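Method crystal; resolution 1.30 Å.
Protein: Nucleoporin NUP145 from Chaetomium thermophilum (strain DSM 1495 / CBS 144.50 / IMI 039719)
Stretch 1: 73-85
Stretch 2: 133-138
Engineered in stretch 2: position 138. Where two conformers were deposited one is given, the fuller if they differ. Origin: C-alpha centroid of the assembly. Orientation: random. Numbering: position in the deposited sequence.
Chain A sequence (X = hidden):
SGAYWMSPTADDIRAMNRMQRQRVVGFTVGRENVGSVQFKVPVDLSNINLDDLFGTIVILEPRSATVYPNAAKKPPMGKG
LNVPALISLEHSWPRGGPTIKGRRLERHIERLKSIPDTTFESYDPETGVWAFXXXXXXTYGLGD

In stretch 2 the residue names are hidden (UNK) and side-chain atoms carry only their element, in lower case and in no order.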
# COMPACT_ATOMS: atom_id res chain seq x y z
N LYS A 73 7.56 15.43 -8.92
CA LYS A 73 6.31 15.80 -8.28
C LYS A 73 6.01 14.82 -7.16
O LYS A 73 4.96 14.18 -7.14
CB LYS A 73 5.15 15.78 -9.29
CG LYS A 73 5.23 16.86 -10.36
CD LYS A 73 3.83 17.36 -10.77
CE LYS A 73 3.47 16.97 -12.20
NZ LYS A 73 2.03 16.58 -12.35
N LYS A 74 6.95 14.71 -6.22
CA LYS A 74 6.83 13.82 -5.07
C LYS A 74 7.10 14.67 -3.84
O LYS A 74 8.20 15.26 -3.74
CB LYS A 74 7.88 12.71 -5.21
CG LYS A 74 7.82 11.64 -4.15
CD LYS A 74 8.96 10.65 -4.36
CE LYS A 74 8.79 9.43 -3.50
NZ LYS A 74 7.99 8.37 -4.20
N PRO A 75 6.16 14.79 -2.90
CA PRO A 75 6.38 15.68 -1.74
C PRO A 75 7.41 15.12 -0.77
O PRO A 75 7.76 13.94 -0.84
CB PRO A 75 5.00 15.73 -1.08
CG PRO A 75 4.34 14.49 -1.48
CD PRO A 75 4.82 14.20 -2.87
N PRO A 76 7.90 15.95 0.16
CA PRO A 76 8.86 15.46 1.15
C PRO A 76 8.24 14.42 2.07
O PRO A 76 7.02 14.31 2.20
CB PRO A 76 9.24 16.72 1.93
CG PRO A 76 8.09 17.63 1.76
CD PRO A 76 7.57 17.37 0.37
N MET A 77 9.11 13.66 2.73
CA MET A 77 8.68 12.73 3.77
C MET A 77 7.79 13.45 4.76
O MET A 77 8.11 14.55 5.22
CB MET A 77 9.90 12.23 4.52
CG MET A 77 10.68 11.14 3.83
SD MET A 77 12.09 10.64 4.83
CE MET A 77 11.36 10.35 6.44
N GLY A 78 6.68 12.82 5.11
CA GLY A 78 5.75 13.38 6.08
C GLY A 78 4.67 14.26 5.50
O GLY A 78 3.77 14.66 6.24
N LYS A 79 4.71 14.57 4.21
CA LYS A 79 3.69 15.36 3.55
C LYS A 79 2.94 14.50 2.54
O LYS A 79 3.48 13.53 2.00
CB LYS A 79 4.29 16.57 2.83
CG LYS A 79 4.98 17.58 3.74
CD LYS A 79 3.99 18.40 4.54
CE LYS A 79 4.69 19.48 5.35
NZ LYS A 79 5.48 20.43 4.51
N GLY A 80 1.69 14.88 2.28
CA GLY A 80 0.87 14.15 1.34
C GLY A 80 0.76 12.70 1.74
O GLY A 80 0.54 12.37 2.91
N LEU A 81 0.90 11.81 0.77
CA LEU A 81 0.89 10.37 1.01
C LEU A 81 2.29 9.79 1.22
O LEU A 81 2.43 8.56 1.29
CB LEU A 81 0.18 9.67 -0.14
CG LEU A 81 -1.28 10.05 -0.31
CD1 LEU A 81 -1.90 9.27 -1.42
CD2 LEU A 81 -2.06 9.83 0.97
N ASN A 82 3.32 10.63 1.34
CA ASN A 82 4.70 10.16 1.53
C ASN A 82 4.96 9.97 3.02
O ASN A 82 5.75 10.67 3.65
CB ASN A 82 5.69 11.13 0.89
CG ASN A 82 7.08 10.52 0.74
OD1 ASN A 82 7.27 9.33 0.98
ND2 ASN A 82 8.05 11.35 0.32
N VAL A 83 4.25 8.99 3.57
CA VAL A 83 4.15 8.81 5.02
C VAL A 83 4.18 7.32 5.32
O VAL A 83 4.06 6.48 4.41
CB VAL A 83 2.86 9.44 5.57
CG1 VAL A 83 2.80 10.94 5.27
CG2 VAL A 83 1.61 8.74 5.02
N PRO A 84 4.28 6.94 6.59
CA PRO A 84 4.29 5.51 6.92
C PRO A 84 3.02 4.79 6.43
O PRO A 84 1.91 5.31 6.50
CB PRO A 84 4.39 5.52 8.46
CG PRO A 84 5.14 6.77 8.75
CD PRO A 84 4.62 7.77 7.76
N ALA A 85 3.21 3.56 5.95
CA ALA A 85 2.11 2.80 5.37
C ALA A 85 2.33 1.32 5.58
O ALA A 85 3.47 0.85 5.65
CB ALA A 85 1.94 3.06 3.86
N UNK A 133 5.46 -3.01 6.47
CA UNK A 133 5.38 -1.57 6.61
C UNK A 133 6.57 -0.90 5.93
O UNK A 133 7.67 -1.46 5.84
o UNK A 133 4.06 -1.41 8.67
c UNK A 133 5.33 -1.15 8.08
N UNK A 134 6.35 0.33 5.52
CA UNK A 134 7.41 1.22 5.07
C UNK A 134 7.26 2.51 5.87
O UNK A 134 6.18 2.85 6.35
c UNK A 134 6.08 2.20 3.14
c UNK A 134 7.50 0.16 2.80
c UNK A 134 7.36 1.47 3.55
N UNK A 135 8.37 3.22 6.00
CA UNK A 135 8.36 4.50 6.71
C UNK A 135 7.95 5.65 5.83
O UNK A 135 7.56 6.70 6.34
c UNK A 135 9.75 4.78 7.28
c UNK A 135 10.15 3.79 8.34
o UNK A 135 8.61 4.58 9.98
c UNK A 135 9.06 3.58 9.38
o UNK A 135 8.66 2.41 9.59
N UNK A 136 8.04 5.49 4.52
CA UNK A 136 7.74 6.54 3.56
C UNK A 136 7.97 5.92 2.20
O UNK A 136 8.31 4.74 2.11
c UNK A 136 12.03 6.62 3.11
c UNK A 136 8.65 7.75 3.75
c UNK A 136 10.09 7.39 3.82
n UNK A 136 10.78 6.88 2.74
c UNK A 136 10.96 7.41 4.85
n UNK A 136 12.16 6.94 4.38
N UNK A 137 7.82 6.70 1.13
CA UNK A 137 8.00 6.21 -0.23
C UNK A 137 9.16 6.89 -0.93
O UNK A 137 9.23 6.89 -2.16
c UNK A 137 5.47 4.15 -0.93
c UNK A 137 5.62 5.45 -0.46
c UNK A 137 4.51 3.33 -0.41
c UNK A 137 3.67 3.78 0.59
c UNK A 137 4.78 5.87 0.55
c UNK A 137 6.69 6.34 -1.00
c UNK A 137 3.81 5.04 1.08
N UNK A 138 10.09 7.45 -0.16
CA UNK A 138 11.27 8.10 -0.72
C UNK A 138 12.28 7.05 -1.18
O UNK A 138 12.43 6.01 -0.56
c UNK A 138 11.89 9.02 0.32

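Position 133 carries one carbon followed by one oxygen. That carbon, CB, is bonded to a single further atom, so the side chain is a primary hydroxyl, and CB at position 133 lies 3.7 Å from O of Ala 85. The residue is Ser 133. Its hydroxyl is hydrogen-bonded elsewhere in the structure; the closest approach to stretch 1 is made by the backbone, with CA of Ser 133 lying 3.2 Å from O of Ala 85 in a CA-H...O contact.

At position 134 there are three carbons, the first carrying the other two, and one of these outer carbons packs against CB of Ala 85. Branching at CB with no heteroatom identifies Val 134. Its backbone forms an antiparallel hydrogen-bonded pair with Ala 85: N of Val 134 donates to O of Ala 85 at 2.9 Å, and N of Ala 85 donates to O of Val 134 at 3.1 Å. The two side chains share one face of the sheet, where CG2 of Val 134 comes within 4.3 Å of CB of Ala 85.

Position 135 has three carbons in a row, the third bearing two oxygens, one of which comes near the ring of Pro 84. A carboxylate at this distance from the backbone marks Glu 135. Its CA-to-CB bond points away from stretch 1, and main-chain O of Glu 135 packs 3.3 Å from N of Pro 84, which has no hydrogen to offer.

Position 136 shows one carbon and then a five-membered ring of three carbons and two nitrogens, an imidazole, over one face of which lies the thioether of Met 77. This is His 136. SD of Met 77 is 3.8 Å from the centroid of the His 136 ring, while CE of Met 77 approaches CD2 of His 136 to 3.4 Å. Within its own stretch, ND1 of His 136 accepts a hydrogen bond from the backbone N of position 138 at 3.0 Å.

Position 137 has one carbon leading to a ring of six carbons, with no hydroxyl, and the edge of this ring meets CB of Ala 85; hence Phe 137. CZ of Phe 137 lies 3.8 Å from CB of Ala 85, and N of Phe 137 donates to OD1 of Asn 82 at 2.7 Å.

Position 138 keeps a single side-chain carbon, CB, 4.3 Å from CG of Met 77. It is Ala 138, an engineered substitution for the natural Thr.

The contact joins a short backbone pairing to a side-chain clasp. Where the strand pairing ends, Asn 82 takes over: OD1 receives the amide of Phe 137, while ND2 of Asn 82 donates to O of Pro 75 at 2.9 Å, tying the loop together. Lys 74 adds a weak hydrogen bond from NZ to O of Phe 137 at 2.8 Å.

Stretch 2 133-138: SVEHFA
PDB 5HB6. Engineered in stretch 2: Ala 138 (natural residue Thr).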